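Enoyl-acyl carrier protein reductase (PDB 6KIA) probably reduces the enoyl double bond of acyl-carrier-protein-bound fatty acid intermediates, drawing on NADH, and is a triclosan-resistance protein from a soil metagenome. Local coordinates at residues A96-P101 with W120-K125; Q132-G137 with F213-E218; A175-K180 with R185-S190; D250-Q255 with L313-G318; L309-K314 with S341-I346. One frame throughout, in Å; residues are numbered along the deposited sequence.

Contact 1: residues A96-P101 with W120-K125; sequences AGEPTP and WAHIEK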
# COMPACT_ATOMS: atom_id res chain seq x y z
N ALA A 96 17.61 -23.52 -13.53
CA ALA A 96 17.05 -24.87 -13.45
C ALA A 96 17.81 -25.80 -12.50
O ALA A 96 19.03 -25.96 -12.61
CB ALA A 96 17.00 -25.49 -14.84
N GLY A 97 17.09 -26.38 -11.54
CA GLY A 97 17.69 -27.36 -10.66
C GLY A 97 18.54 -26.83 -9.52
O GLY A 97 19.15 -27.62 -8.80
N GLU A 98 18.63 -25.51 -9.37
CA GLU A 98 19.47 -24.93 -8.31
C GLU A 98 18.61 -24.32 -7.20
O GLU A 98 17.43 -24.04 -7.40
CB GLU A 98 20.42 -23.89 -8.90
CG GLU A 98 21.15 -24.37 -10.15
CD GLU A 98 22.20 -23.38 -10.64
OE1 GLU A 98 22.42 -22.35 -9.97
OE2 GLU A 98 22.81 -23.64 -11.71
N PRO A 99 19.21 -24.12 -6.00
CA PRO A 99 18.40 -23.60 -4.90
C PRO A 99 17.86 -22.20 -5.17
O PRO A 99 18.52 -21.39 -5.84
CB PRO A 99 19.38 -23.56 -3.72
CG PRO A 99 20.42 -24.58 -4.05
CD PRO A 99 20.55 -24.55 -5.56
N THR A 100 16.66 -21.93 -4.67
CA THR A 100 16.09 -20.58 -4.67
C THR A 100 16.60 -19.89 -3.40
O THR A 100 17.10 -20.55 -2.50
CB THR A 100 14.55 -20.61 -4.68
OG1 THR A 100 14.07 -21.20 -3.46
CG2 THR A 100 14.03 -21.39 -5.88
N PRO A 101 16.45 -18.55 -3.32
CA PRO A 101 16.76 -17.88 -2.05
C PRO A 101 15.96 -18.48 -0.88
O PRO A 101 16.48 -18.63 0.23
CB PRO A 101 16.35 -16.43 -2.30
CG PRO A 101 16.54 -16.26 -3.82
CD PRO A 101 16.15 -17.60 -4.41
N TRP A 120 25.83 -14.67 -1.50
CA TRP A 120 25.26 -13.54 -2.22
C TRP A 120 25.46 -13.61 -3.72
O TRP A 120 24.67 -13.03 -4.46
CB TRP A 120 25.83 -12.22 -1.68
CG TRP A 120 25.33 -11.92 -0.28
CD1 TRP A 120 26.05 -11.96 0.88
CD2 TRP A 120 23.98 -11.59 0.10
NE1 TRP A 120 25.24 -11.65 1.96
CE2 TRP A 120 23.97 -11.41 1.50
CE3 TRP A 120 22.79 -11.41 -0.61
CZ2 TRP A 120 22.81 -11.07 2.20
CZ3 TRP A 120 21.64 -11.07 0.09
CH2 TRP A 120 21.66 -10.91 1.48
N ALA A 121 26.48 -14.33 -4.17
CA ALA A 121 26.67 -14.55 -5.60
C ALA A 121 25.51 -15.34 -6.17
O ALA A 121 24.94 -14.98 -7.21
CB ALA A 121 27.98 -15.27 -5.85
N HIS A 122 25.12 -16.40 -5.46
CA HIS A 122 24.00 -17.21 -5.92
C HIS A 122 22.70 -16.41 -5.84
O HIS A 122 21.86 -16.48 -6.75
CB HIS A 122 23.86 -18.50 -5.11
CG HIS A 122 22.80 -19.42 -5.64
ND1 HIS A 122 22.90 -20.04 -6.87
CD2 HIS A 122 21.60 -19.77 -5.13
CE1 HIS A 122 21.81 -20.76 -7.08
NE2 HIS A 122 21.00 -20.61 -6.04
N ILE A 123 22.54 -15.62 -4.78
CA ILE A 123 21.32 -14.83 -4.64
C ILE A 123 21.22 -13.84 -5.80
O ILE A 123 20.13 -13.57 -6.30
CB ILE A 123 21.27 -14.11 -3.28
CG1 ILE A 123 20.90 -15.11 -2.18
CG2 ILE A 123 20.22 -12.98 -3.30
CD1 ILE A 123 21.07 -14.57 -0.81
N GLU A 124 22.36 -13.29 -6.22
CA GLU A 124 22.38 -12.36 -7.34
C GLU A 124 21.98 -13.07 -8.64
O GLU A 124 21.24 -12.51 -9.48
CB GLU A 124 23.77 -11.73 -7.49
CG GLU A 124 23.91 -10.84 -8.72
CD GLU A 124 22.84 -9.76 -8.79
OE1 GLU A 124 22.65 -9.03 -7.79
OE2 GLU A 124 22.17 -9.65 -9.84
N LYS A 125 22.47 -14.29 -8.81
CA LYS A 125 22.04 -15.10 -9.95
C LYS A 125 20.52 -15.29 -9.99
O LYS A 125 19.86 -15.14 -11.03
CB LYS A 125 22.75 -16.44 -9.93
CG LYS A 125 22.48 -17.33 -11.13
CD LYS A 125 23.35 -18.58 -11.06
CE LYS A 125 24.66 -18.28 -10.33
NZ LYS A 125 25.34 -19.50 -9.82
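His122 donates from NE2 to the carbonyl oxygen of Pro99, and this short bond, 2.6 Å from NE2 to O, is the one hydrogen bond between the loop 96-101 and the first turn of helix 120-146. The N-H...O angle of 166° makes it nearly straight, and the oxygen lies close to the imidazole plane; the donor is tilted 27° out of the carbonyl plane. Glu98 comes to the same rim of the ring: its OE1 stands 3.4 Å from CE1 of His122, with carboxylate and imidazole nearly coplanar. The Pro99 side chain crosses that of His122 at about a right angle, Pro99 CD 4.0 Å from His122 NE2. On the helix, His122 CG lies anti to the backbone N (chi1 -175°), which sends the ring out toward the loop. Lys125, one turn on, brings NZ to 4.1 Å from Glu98 OE1, too far for a salt bridge, although the opposite charges may still steer both chains at this surface site. On the loop side, Thr100 follows Pro99 directly as the N-cap of helix 101-105, and its backbone N is bonded to Asp103. Leu104 of that short helix touches Pro99, His122 and Ile123, while Ile123 turns to Leu200 and Met203 of helix 196-219, so the loop and helix 101-105 lie against the start of helix 120-146 beside helix 196-219.

Contact 2: residues Q132-G137 with F213-E218; sequences QRFKDG and FLHLIE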
# COMPACT_ATOMS: atom_id res chain seq x y z
N GLN A 132 14.38 -10.86 -14.88
CA GLN A 132 14.19 -11.02 -16.31
C GLN A 132 12.86 -11.72 -16.60
O GLN A 132 12.17 -11.38 -17.57
CB GLN A 132 15.35 -11.81 -16.92
CG GLN A 132 15.31 -11.88 -18.45
CD GLN A 132 15.44 -10.52 -19.08
OE1 GLN A 132 16.47 -9.85 -18.93
NE2 GLN A 132 14.40 -10.08 -19.78
N ARG A 133 12.48 -12.66 -15.74
CA ARG A 133 11.16 -13.26 -15.83
C ARG A 133 10.06 -12.22 -15.75
O ARG A 133 9.12 -12.24 -16.56
CB ARG A 133 10.96 -14.30 -14.73
CG ARG A 133 9.57 -14.90 -14.74
CD ARG A 133 9.36 -15.92 -13.64
NE ARG A 133 9.61 -15.38 -12.31
CZ ARG A 133 8.86 -14.46 -11.71
NH1 ARG A 133 7.80 -13.95 -12.34
NH2 ARG A 133 9.19 -14.04 -10.49
N PHE A 134 10.15 -11.32 -14.77
CA PHE A 134 9.13 -10.28 -14.61
C PHE A 134 9.09 -9.31 -15.80
O PHE A 134 8.00 -8.98 -16.29
CB PHE A 134 9.33 -9.49 -13.31
CG PHE A 134 8.18 -8.58 -12.98
CD1 PHE A 134 7.04 -9.08 -12.35
CD2 PHE A 134 8.23 -7.23 -13.30
CE1 PHE A 134 5.97 -8.22 -12.06
CE2 PHE A 134 7.17 -6.38 -13.00
CZ PHE A 134 6.04 -6.88 -12.38
N LYS A 135 10.25 -8.87 -16.28
CA LYS A 135 10.29 -8.00 -17.46
C LYS A 135 9.70 -8.66 -18.70
O LYS A 135 8.96 -8.03 -19.47
CB LYS A 135 11.71 -7.56 -17.77
CG LYS A 135 12.32 -6.58 -16.76
CD LYS A 135 13.74 -6.24 -17.22
CE LYS A 135 14.41 -5.22 -16.34
NZ LYS A 135 15.81 -4.98 -16.81
N ASP A 136 10.03 -9.93 -18.89
CA ASP A 136 9.51 -10.69 -20.03
C ASP A 136 7.99 -10.82 -19.91
O ASP A 136 7.25 -10.70 -20.91
CB ASP A 136 10.17 -12.08 -20.09
CG ASP A 136 11.64 -12.03 -20.54
OD1 ASP A 136 12.09 -10.98 -21.04
OD2 ASP A 136 12.34 -13.05 -20.40
N GLY A 137 7.51 -11.04 -18.69
CA GLY A 137 6.09 -11.05 -18.42
C GLY A 137 5.42 -9.73 -18.76
O GLY A 137 4.38 -9.70 -19.43
N PHE A 213 7.26 -0.68 -10.39
CA PHE A 213 6.74 0.57 -10.96
C PHE A 213 7.59 1.02 -12.13
O PHE A 213 7.06 1.48 -13.14
CB PHE A 213 6.70 1.66 -9.88
CG PHE A 213 5.86 2.86 -10.23
CD1 PHE A 213 4.57 2.73 -10.74
CD2 PHE A 213 6.32 4.13 -9.91
CE1 PHE A 213 3.78 3.87 -11.00
CE2 PHE A 213 5.55 5.26 -10.18
CZ PHE A 213 4.27 5.13 -10.71
N LEU A 214 8.91 0.86 -11.99
CA LEU A 214 9.81 1.20 -13.08
C LEU A 214 9.55 0.27 -14.25
O LEU A 214 9.55 0.72 -15.40
CB LEU A 214 11.28 1.10 -12.65
CG LEU A 214 12.27 1.32 -13.81
CD1 LEU A 214 12.21 2.77 -14.31
CD2 LEU A 214 13.70 0.93 -13.43
N HIS A 215 9.33 -1.02 -13.98
CA HIS A 215 9.11 -1.98 -15.05
C HIS A 215 7.79 -1.69 -15.74
O HIS A 215 7.64 -1.92 -16.93
CB HIS A 215 9.12 -3.40 -14.52
CG HIS A 215 10.43 -3.79 -13.93
ND1 HIS A 215 11.63 -3.40 -14.49
CD2 HIS A 215 10.74 -4.50 -12.82
CE1 HIS A 215 12.62 -3.85 -13.75
NE2 HIS A 215 12.11 -4.52 -12.73
N LEU A 216 6.85 -1.15 -14.98
CA LEU A 216 5.58 -0.74 -15.55
C LEU A 216 5.77 0.43 -16.49
O LEU A 216 5.29 0.42 -17.63
CB LEU A 216 4.60 -0.36 -14.44
CG LEU A 216 3.34 0.39 -14.88
CD1 LEU A 216 2.54 -0.38 -15.95
CD2 LEU A 216 2.51 0.72 -13.66
N ILE A 217 6.51 1.43 -16.03
CA ILE A 217 6.71 2.63 -16.82
C ILE A 217 7.51 2.32 -18.10
O ILE A 217 7.18 2.79 -19.20
CB ILE A 217 7.41 3.73 -15.99
CG1 ILE A 217 6.43 4.25 -14.93
CG2 ILE A 217 7.83 4.90 -16.89
CD1 ILE A 217 7.06 5.11 -13.85
N GLU A 218 8.58 1.56 -17.95
CA GLU A 218 9.41 1.18 -19.11
C GLU A 218 8.70 0.23 -20.07
O GLU A 218 8.80 0.35 -21.29
CB GLU A 218 10.72 0.57 -18.63
CG GLU A 218 11.68 1.63 -18.15
CD GLU A 218 12.94 1.05 -17.55
OE1 GLU A 218 13.06 -0.19 -17.42
OE2 GLU A 218 13.85 1.84 -17.26
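His215 fits between Phe134 and Lys135, consecutive residues of helix 120-146, and so meets a buried aromatic partner and an exposed aliphatic one. The buried packing lies on the Phe134 side. There CD2 of the phenyl ring is 3.7 Å from CD2 of His215, and CE2 comes 3.9 Å from His215 CB, which lies at the phenyl edge. The two rings meet along their rims, planes at 50° and centroids 5.8 Å apart, without stacking. With its CG anti to the backbone N (chi1 -170°), Phe134 points inward, against Leu86, Ala88 and Phe25, and its side chain is about 5 Å from the bound NADH. The helices 120-146 and 196-219 pack beside the mainly parallel sheet of a Rossmann-like nucleotide-binding fold: Phe25 belongs to strand 21-25 and also touches Leu216, while Phe213 reaches Tyr236 and Ala238 of strand 234-240. The solvent side consists of a single exposed chain, Lys135. Extended, it runs obliquely across the imidazole, CG making a CH-pi contact over one face, 4.2 Å from the centroid of the His215 ring and 21° off its normal. Farther along, CE approaches CE1 of His215 closely, at 3.4 Å. Beyond CE the chain is open to solvent: the ammonium group travels on past the ring, and the carboxylate of Glu218 lies in its neighbourhood without making a salt bridge.

Contact 3: residues A175-K180 with R185-S190; sequences ANRIYK and RFLSSS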
# COMPACT_ATOMS: atom_id res chain seq x y z
N ALA A 175 9.03 -12.36 12.87
CA ALA A 175 8.06 -11.30 12.61
C ALA A 175 7.12 -11.06 13.78
O ALA A 175 6.78 -9.92 14.07
CB ALA A 175 7.26 -11.62 11.36
N ASN A 176 6.65 -12.13 14.42
CA ASN A 176 5.74 -11.96 15.55
C ASN A 176 6.47 -11.31 16.72
O ASN A 176 5.89 -10.55 17.50
CB ASN A 176 5.15 -13.30 16.00
CG ASN A 176 4.17 -13.86 15.00
OD1 ASN A 176 3.56 -13.13 14.23
ND2 ASN A 176 4.02 -15.18 15.01
N ARG A 177 7.77 -11.59 16.81
CA ARG A 177 8.54 -10.90 17.85
C ARG A 177 8.76 -9.42 17.50
O ARG A 177 8.65 -8.54 18.35
CB ARG A 177 9.88 -11.60 18.07
CG ARG A 177 9.76 -12.87 18.91
CD ARG A 177 11.11 -13.37 19.37
NE ARG A 177 11.79 -12.41 20.24
CZ ARG A 177 13.04 -12.53 20.66
NH1 ARG A 177 13.75 -13.59 20.29
NH2 ARG A 177 13.58 -11.61 21.45
N ILE A 178 9.07 -9.15 16.24
CA ILE A 178 9.36 -7.77 15.84
C ILE A 178 8.11 -6.88 15.87
O ILE A 178 8.16 -5.73 16.32
CB ILE A 178 9.97 -7.71 14.44
CG1 ILE A 178 11.36 -8.35 14.46
CG2 ILE A 178 10.09 -6.26 13.96
CD1 ILE A 178 11.97 -8.48 13.10
N TYR A 179 6.98 -7.43 15.45
CA TYR A 179 5.79 -6.61 15.27
C TYR A 179 4.90 -6.65 16.50
O TYR A 179 4.17 -5.67 16.75
CB TYR A 179 5.00 -7.08 14.04
CG TYR A 179 5.75 -6.87 12.74
CD1 TYR A 179 6.45 -5.70 12.50
CD2 TYR A 179 5.77 -7.87 11.76
CE1 TYR A 179 7.14 -5.50 11.31
CE2 TYR A 179 6.46 -7.68 10.57
CZ TYR A 179 7.14 -6.50 10.36
OH TYR A 179 7.84 -6.30 9.18
N LYS A 180 4.97 -7.73 17.29
CA LYS A 180 4.08 -7.87 18.46
C LYS A 180 4.78 -8.07 19.81
O LYS A 180 4.12 -8.06 20.85
CB LYS A 180 3.13 -9.06 18.25
CG LYS A 180 2.33 -9.03 16.95
CD LYS A 180 1.52 -10.31 16.78
CE LYS A 180 0.47 -10.18 15.69
NZ LYS A 180 1.05 -9.85 14.34
N ARG A 185 10.16 -10.65 25.02
CA ARG A 185 9.81 -11.14 23.70
C ARG A 185 10.00 -10.05 22.63
O ARG A 185 9.88 -10.33 21.43
CB ARG A 185 8.38 -11.69 23.69
CG ARG A 185 8.28 -13.05 23.03
CD ARG A 185 8.95 -14.12 23.90
NE ARG A 185 8.93 -15.45 23.29
CZ ARG A 185 9.93 -15.96 22.56
NH1 ARG A 185 9.82 -17.18 22.06
NH2 ARG A 185 11.03 -15.26 22.35
N PHE A 186 10.34 -8.84 23.06
CA PHE A 186 10.65 -7.77 22.12
C PHE A 186 11.87 -8.13 21.29
O PHE A 186 12.84 -8.67 21.80
CB PHE A 186 10.91 -6.44 22.85
CG PHE A 186 11.47 -5.36 21.95
CD1 PHE A 186 10.65 -4.69 21.06
CD2 PHE A 186 12.82 -5.02 21.98
CE1 PHE A 186 11.15 -3.70 20.21
CE2 PHE A 186 13.33 -4.04 21.14
CZ PHE A 186 12.50 -3.38 20.25
N LEU A 187 11.81 -7.82 20.00
CA LEU A 187 12.96 -7.97 19.11
C LEU A 187 13.02 -6.73 18.23
O LEU A 187 12.04 -6.40 17.59
CB LEU A 187 12.83 -9.23 18.27
CG LEU A 187 14.01 -9.61 17.36
CD1 LEU A 187 15.29 -9.77 18.15
CD2 LEU A 187 13.66 -10.89 16.62
N SER A 188 14.16 -6.05 18.21
CA SER A 188 14.23 -4.79 17.47
C SER A 188 14.27 -5.03 15.97
O SER A 188 14.79 -6.06 15.51
CB SER A 188 15.45 -3.97 17.90
OG SER A 188 16.60 -4.32 17.15
N SER A 189 13.72 -4.08 15.23
CA SER A 189 13.74 -4.10 13.77
C SER A 189 15.17 -4.23 13.24
O SER A 189 15.43 -4.92 12.24
CB SER A 189 13.07 -2.85 13.22
OG SER A 189 13.66 -1.68 13.78
N SER A 190 16.09 -3.57 13.94
CA SER A 190 17.50 -3.57 13.60
C SER A 190 18.10 -4.97 13.60
O SER A 190 18.98 -5.27 12.79
CB SER A 190 18.28 -2.67 14.55
OG SER A 190 18.02 -1.31 14.24
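Arg177 bends at chi3 (62°), which folds its guanidinium against the returning chain of 185-190. The group thereby grips two successive carbonyls: NE donates to Arg185 O at 3.1 Å and NH2 to Phe186 O, also at 3.1 Å. The first bond is the straighter, 164° against 148° at the hydrogen, and both donors sit well above their carbonyl planes. Leu187 covers one guanidinium face and NH2 of Arg185 stands over the opposite one, 3.6 Å from Arg177 NE. Farther in, Ile178 CG1 packs on Leu187 CD2 at 4.1 Å, and the CA-H of Ile178 points at Leu187 O. These contacts brace the short connection between helix 169-180 and helix 189-194, whose N-cap is Ser188. With two cations so close, the carbonyl oxygens probably offset some repulsion; Leu187 O, buried here, has no hydrogen-bond partner in the model, and the CA-H of Ile178 approaches it.

Contact 4: residues D250-Q255 with L313-G318; sequences DKYQWQ and LKKENG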
# COMPACT_ATOMS: atom_id res chain seq x y z
N ASP A 250 -5.07 19.60 17.74
CA ASP A 250 -5.89 20.36 16.78
C ASP A 250 -5.09 20.94 15.60
O ASP A 250 -5.50 21.91 14.99
CB ASP A 250 -6.65 21.48 17.50
CG ASP A 250 -7.88 21.93 16.71
OD1 ASP A 250 -8.55 21.08 16.08
OD2 ASP A 250 -8.18 23.15 16.73
N LYS A 251 -3.97 20.30 15.27
CA LYS A 251 -3.18 20.69 14.10
C LYS A 251 -2.85 19.44 13.30
O LYS A 251 -2.64 18.39 13.88
CB LYS A 251 -1.87 21.38 14.50
CG LYS A 251 -2.01 22.71 15.20
CD LYS A 251 -0.63 23.23 15.57
CE LYS A 251 0.15 22.18 16.34
NZ LYS A 251 1.58 22.55 16.51
N TYR A 252 -2.85 19.52 11.97
CA TYR A 252 -2.44 18.35 11.21
C TYR A 252 -0.92 18.22 11.24
O TYR A 252 -0.20 19.10 10.74
CB TYR A 252 -2.95 18.43 9.77
CG TYR A 252 -4.45 18.30 9.67
CD1 TYR A 252 -5.08 17.06 9.75
CD2 TYR A 252 -5.25 19.43 9.50
CE1 TYR A 252 -6.44 16.94 9.64
CE2 TYR A 252 -6.60 19.32 9.39
CZ TYR A 252 -7.21 18.08 9.47
OH TYR A 252 -8.58 17.99 9.38
N GLN A 253 -0.43 17.14 11.85
CA GLN A 253 1.00 16.91 12.03
C GLN A 253 1.42 15.55 11.49
O GLN A 253 0.73 14.54 11.71
CB GLN A 253 1.40 17.01 13.51
CG GLN A 253 0.84 18.25 14.20
CD GLN A 253 1.58 18.59 15.49
OE1 GLN A 253 2.81 18.59 15.54
NE2 GLN A 253 0.83 18.84 16.55
N TRP A 254 2.54 15.54 10.78
CA TRP A 254 3.07 14.31 10.22
C TRP A 254 3.46 13.35 11.32
O TRP A 254 4.08 13.74 12.32
CB TRP A 254 4.28 14.58 9.33
CG TRP A 254 4.83 13.34 8.71
CD1 TRP A 254 4.44 12.78 7.53
CD2 TRP A 254 5.88 12.49 9.22
NE1 TRP A 254 5.16 11.65 7.27
CE2 TRP A 254 6.05 11.44 8.29
CE3 TRP A 254 6.67 12.51 10.38
CZ2 TRP A 254 6.98 10.42 8.48
CZ3 TRP A 254 7.62 11.50 10.55
CH2 TRP A 254 7.76 10.48 9.61
N GLN A 255 3.07 12.09 11.14
CA GLN A 255 3.52 11.05 12.03
C GLN A 255 3.58 9.77 11.21
O GLN A 255 3.33 9.80 9.99
CB GLN A 255 2.58 10.92 13.24
CG GLN A 255 1.10 10.79 12.89
CD GLN A 255 0.73 9.38 12.44
OE1 GLN A 255 0.71 8.44 13.24
NE2 GLN A 255 0.46 9.24 11.14
N LEU A 313 -13.08 14.55 10.43
CA LEU A 313 -14.38 14.59 9.77
C LEU A 313 -15.18 15.76 10.34
O LEU A 313 -15.93 16.41 9.61
CB LEU A 313 -15.16 13.30 9.95
CG LEU A 313 -14.63 12.08 9.20
CD1 LEU A 313 -15.52 10.88 9.43
CD2 LEU A 313 -14.43 12.37 7.71
N LYS A 314 -14.99 16.04 11.63
CA LYS A 314 -15.74 17.13 12.24
C LYS A 314 -15.11 18.46 11.85
O LYS A 314 -15.82 19.43 11.56
CB LYS A 314 -15.75 16.98 13.77
CG LYS A 314 -16.68 15.91 14.28
CD LYS A 314 -17.08 16.20 15.72
CE LYS A 314 -18.38 15.52 16.10
NZ LYS A 314 -18.47 15.37 17.58
N LYS A 315 -13.79 18.48 11.78
CA LYS A 315 -13.07 19.72 11.58
C LYS A 315 -13.27 20.28 10.17
O LYS A 315 -13.38 21.50 9.96
CB LYS A 315 -11.59 19.48 11.84
CG LYS A 315 -10.70 20.69 11.68
CD LYS A 315 -9.25 20.32 11.99
CE LYS A 315 -8.33 21.52 11.90
NZ LYS A 315 -8.60 22.48 13.01
N GLU A 316 -13.38 19.38 9.20
CA GLU A 316 -13.42 19.81 7.81
C GLU A 316 -14.84 20.05 7.32
O GLU A 316 -15.28 19.45 6.34
CB GLU A 316 -12.70 18.77 6.95
CG GLU A 316 -11.25 18.63 7.34
CD GLU A 316 -10.46 19.93 7.26
OE1 GLU A 316 -10.76 20.79 6.40
OE2 GLU A 316 -9.50 20.09 8.06
N ASN A 317 -15.53 20.95 8.01
CA ASN A 317 -16.92 21.29 7.69
C ASN A 317 -17.83 20.06 7.79
O ASN A 317 -18.66 19.81 6.90
CB ASN A 317 -17.04 21.94 6.31
CG ASN A 317 -18.40 22.59 6.08
OD1 ASN A 317 -19.10 22.28 5.11
ND2 ASN A 317 -18.77 23.49 6.98
N GLY A 318 -17.63 19.27 8.84
CA GLY A 318 -18.48 18.11 9.05
C GLY A 318 -19.90 18.56 9.35
O GLY A 318 -20.11 19.59 10.00
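Asp250, in a left-handed backbone conformation (phi 56°, psi 26°), closes the hairpin turn before strand 251-255, while helix 309-315 gives way at Glu316, the centre of an inverse gamma turn. Tyr252 and Glu316 approach from opposite directions, and the phenol OH donates to Glu316 OE2 at 2.6 Å, using the anti lone pair of that oxygen. OE2 lies at the ring edge near its plane, while the carboxylate is turned 42° from it. Glu316 reaches this position through a bend at chi2. Lys315 runs past the tyrosine in the opposite sense, CD lying 3.6 Å from Tyr252 OH and CE 3.8 Å from CE2. A kink at chi4 then lifts its NZ toward Asp250 OD1, a weak, long salt bridge of 3.4 Å. Lys315 also rests on Leu247 of strand 244-248, the other arm of the two-stranded hairpin, and Glu316 packs on Ala430 and Lys431 of helix 426-436, where Asp427 touches Tyr252, so the hairpin, the end of helix 309-315 and helix 426-436 meet here.

Contact 5: residues L309-K314 with S341-I346; sequences LLKALK and SLLQKI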
# COMPACT_ATOMS: atom_id res chain seq x y z
N LEU A 309 -8.91 10.45 12.35
CA LEU A 309 -9.73 10.81 11.17
C LEU A 309 -11.12 11.24 11.62
O LEU A 309 -11.74 12.11 11.00
CB LEU A 309 -9.80 9.63 10.17
CG LEU A 309 -10.63 9.90 8.91
CD1 LEU A 309 -9.94 10.97 8.05
CD2 LEU A 309 -10.87 8.61 8.10
N LEU A 310 -11.61 10.66 12.72
CA LEU A 310 -12.92 11.08 13.25
C LEU A 310 -12.96 12.59 13.55
O LEU A 310 -13.93 13.30 13.22
CB LEU A 310 -13.28 10.28 14.50
CG LEU A 310 -13.79 8.87 14.25
CD1 LEU A 310 -13.72 7.99 15.48
CD2 LEU A 310 -15.21 8.91 13.68
N LYS A 311 -11.89 13.09 14.16
CA LYS A 311 -11.83 14.50 14.51
C LYS A 311 -11.72 15.34 13.24
O LYS A 311 -12.34 16.40 13.13
CB LYS A 311 -10.65 14.75 15.45
CG LYS A 311 -10.86 14.14 16.81
CD LYS A 311 -9.74 14.51 17.76
CE LYS A 311 -10.01 14.00 19.16
NZ LYS A 311 -11.23 14.64 19.74
N ALA A 312 -11.05 14.79 12.23
CA ALA A 312 -10.91 15.48 10.95
C ALA A 312 -12.26 15.59 10.28
O ALA A 312 -12.57 16.63 9.66
CB ALA A 312 -9.88 14.75 10.07
N LEU A 313 -13.08 14.55 10.43
CA LEU A 313 -14.38 14.59 9.77
C LEU A 313 -15.18 15.76 10.34
O LEU A 313 -15.93 16.41 9.61
CB LEU A 313 -15.16 13.30 9.95
CG LEU A 313 -14.63 12.08 9.20
CD1 LEU A 313 -15.52 10.88 9.43
CD2 LEU A 313 -14.43 12.37 7.71
N LYS A 314 -14.99 16.04 11.63
CA LYS A 314 -15.74 17.13 12.24
C LYS A 314 -15.11 18.46 11.85
O LYS A 314 -15.82 19.43 11.56
CB LYS A 314 -15.75 16.98 13.77
CG LYS A 314 -16.68 15.91 14.28
CD LYS A 314 -17.08 16.20 15.72
CE LYS A 314 -18.38 15.52 16.10
NZ LYS A 314 -18.47 15.37 17.58
N SER A 341 -13.55 8.56 25.10
CA SER A 341 -12.44 7.93 25.83
C SER A 341 -11.40 7.33 24.89
O SER A 341 -10.18 7.45 25.14
CB SER A 341 -12.95 6.85 26.78
OG SER A 341 -13.62 7.44 27.87
N LEU A 342 -11.90 6.67 23.85
CA LEU A 342 -11.01 6.07 22.85
C LEU A 342 -10.14 7.17 22.24
O LEU A 342 -8.90 7.09 22.20
CB LEU A 342 -11.84 5.36 21.76
CG LEU A 342 -11.09 4.48 20.73
CD1 LEU A 342 -12.05 3.47 20.09
CD2 LEU A 342 -10.39 5.29 19.67
N LEU A 343 -10.79 8.22 21.75
CA LEU A 343 -10.06 9.28 21.09
C LEU A 343 -9.09 10.00 22.02
O LEU A 343 -8.02 10.44 21.58
CB LEU A 343 -11.03 10.27 20.45
CG LEU A 343 -11.75 9.73 19.22
CD1 LEU A 343 -12.82 10.70 18.76
CD2 LEU A 343 -10.75 9.46 18.06
N GLN A 344 -9.48 10.13 23.29
CA GLN A 344 -8.61 10.77 24.26
C GLN A 344 -7.38 9.90 24.53
O GLN A 344 -6.27 10.40 24.72
CB GLN A 344 -9.39 11.06 25.56
CG GLN A 344 -8.57 11.82 26.60
CD GLN A 344 -8.15 13.20 26.09
OE1 GLN A 344 -8.99 13.99 25.65
NE2 GLN A 344 -6.85 13.47 26.13
N LYS A 345 -7.56 8.59 24.48
CA LYS A 345 -6.43 7.72 24.70
C LYS A 345 -5.44 7.83 23.53
O LYS A 345 -4.21 7.77 23.70
CB LYS A 345 -6.92 6.28 24.87
CG LYS A 345 -5.85 5.22 24.95
CD LYS A 345 -6.48 3.89 25.32
CE LYS A 345 -7.20 3.97 26.68
NZ LYS A 345 -6.31 4.11 27.87
N ILE A 346 -5.98 8.06 22.33
CA ILE A 346 -5.10 8.34 21.19
C ILE A 346 -4.42 9.72 21.28
O ILE A 346 -3.23 9.87 20.97
CB ILE A 346 -5.88 8.23 19.86
CG1 ILE A 346 -6.44 6.81 19.70
CG2 ILE A 346 -4.95 8.63 18.67
CD1 ILE A 346 -5.36 5.75 19.43
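Leu343 projects from helix 339-351 toward helix 309-315, a helix-helix packing contact without a hydrogen bond, with helix 320-331 beside both. Its CB is met first: Lys311 reaches toward the leucine, and its CE, near the end of the chain, touches CB at 4.1 Å. Beyond CB, CG lies anti to the carbonyl carbon (chi1 -72°), and the isobutyl group is carried on toward Leu310. At the tip, CD2 faces the CD1 methyl of Leu310, whose side chain crosses it at about a right angle. The backbones stay well separated, 8.5 Å between the CA atoms of Leu310 and Leu343, a gap spanned by the side chains alone. Helix 320-331 completes the surroundings, with Trp326 against Leu343 and Cys329 against Leu310. The indole NE1 of Trp326 is hydrogen-bonded to Leu310 O. Lys311 bends at chi4 (-63°), which turns NZ aside from the chain axis, and the methyl-methyl touch, Leu310 CD1 to Leu343 CD2, is 4.2 Å.

In the fold
Contacts 2 and 5 are the buried helix-helix pairs, joined by rings or methyls and methylenes without a hydrogen bond between their segments. Contacts 1 and 4 lie at the surface, on opposite sides of the chain's centre, and each depends on one short polar bond beside a charged pair that is distant or weak. Contact 3 is partly buried and mixes both chemistries; it is nested in the loop that contact 2 closes. Helix 120-146 serves contacts 1 and 2, whose centres are about 20 Å apart. Helix 309-315 serves contacts 4 and 5, centres about 10 Å apart, which touch where Tyr252 OH lies 3.6 Å from Ala312 CB.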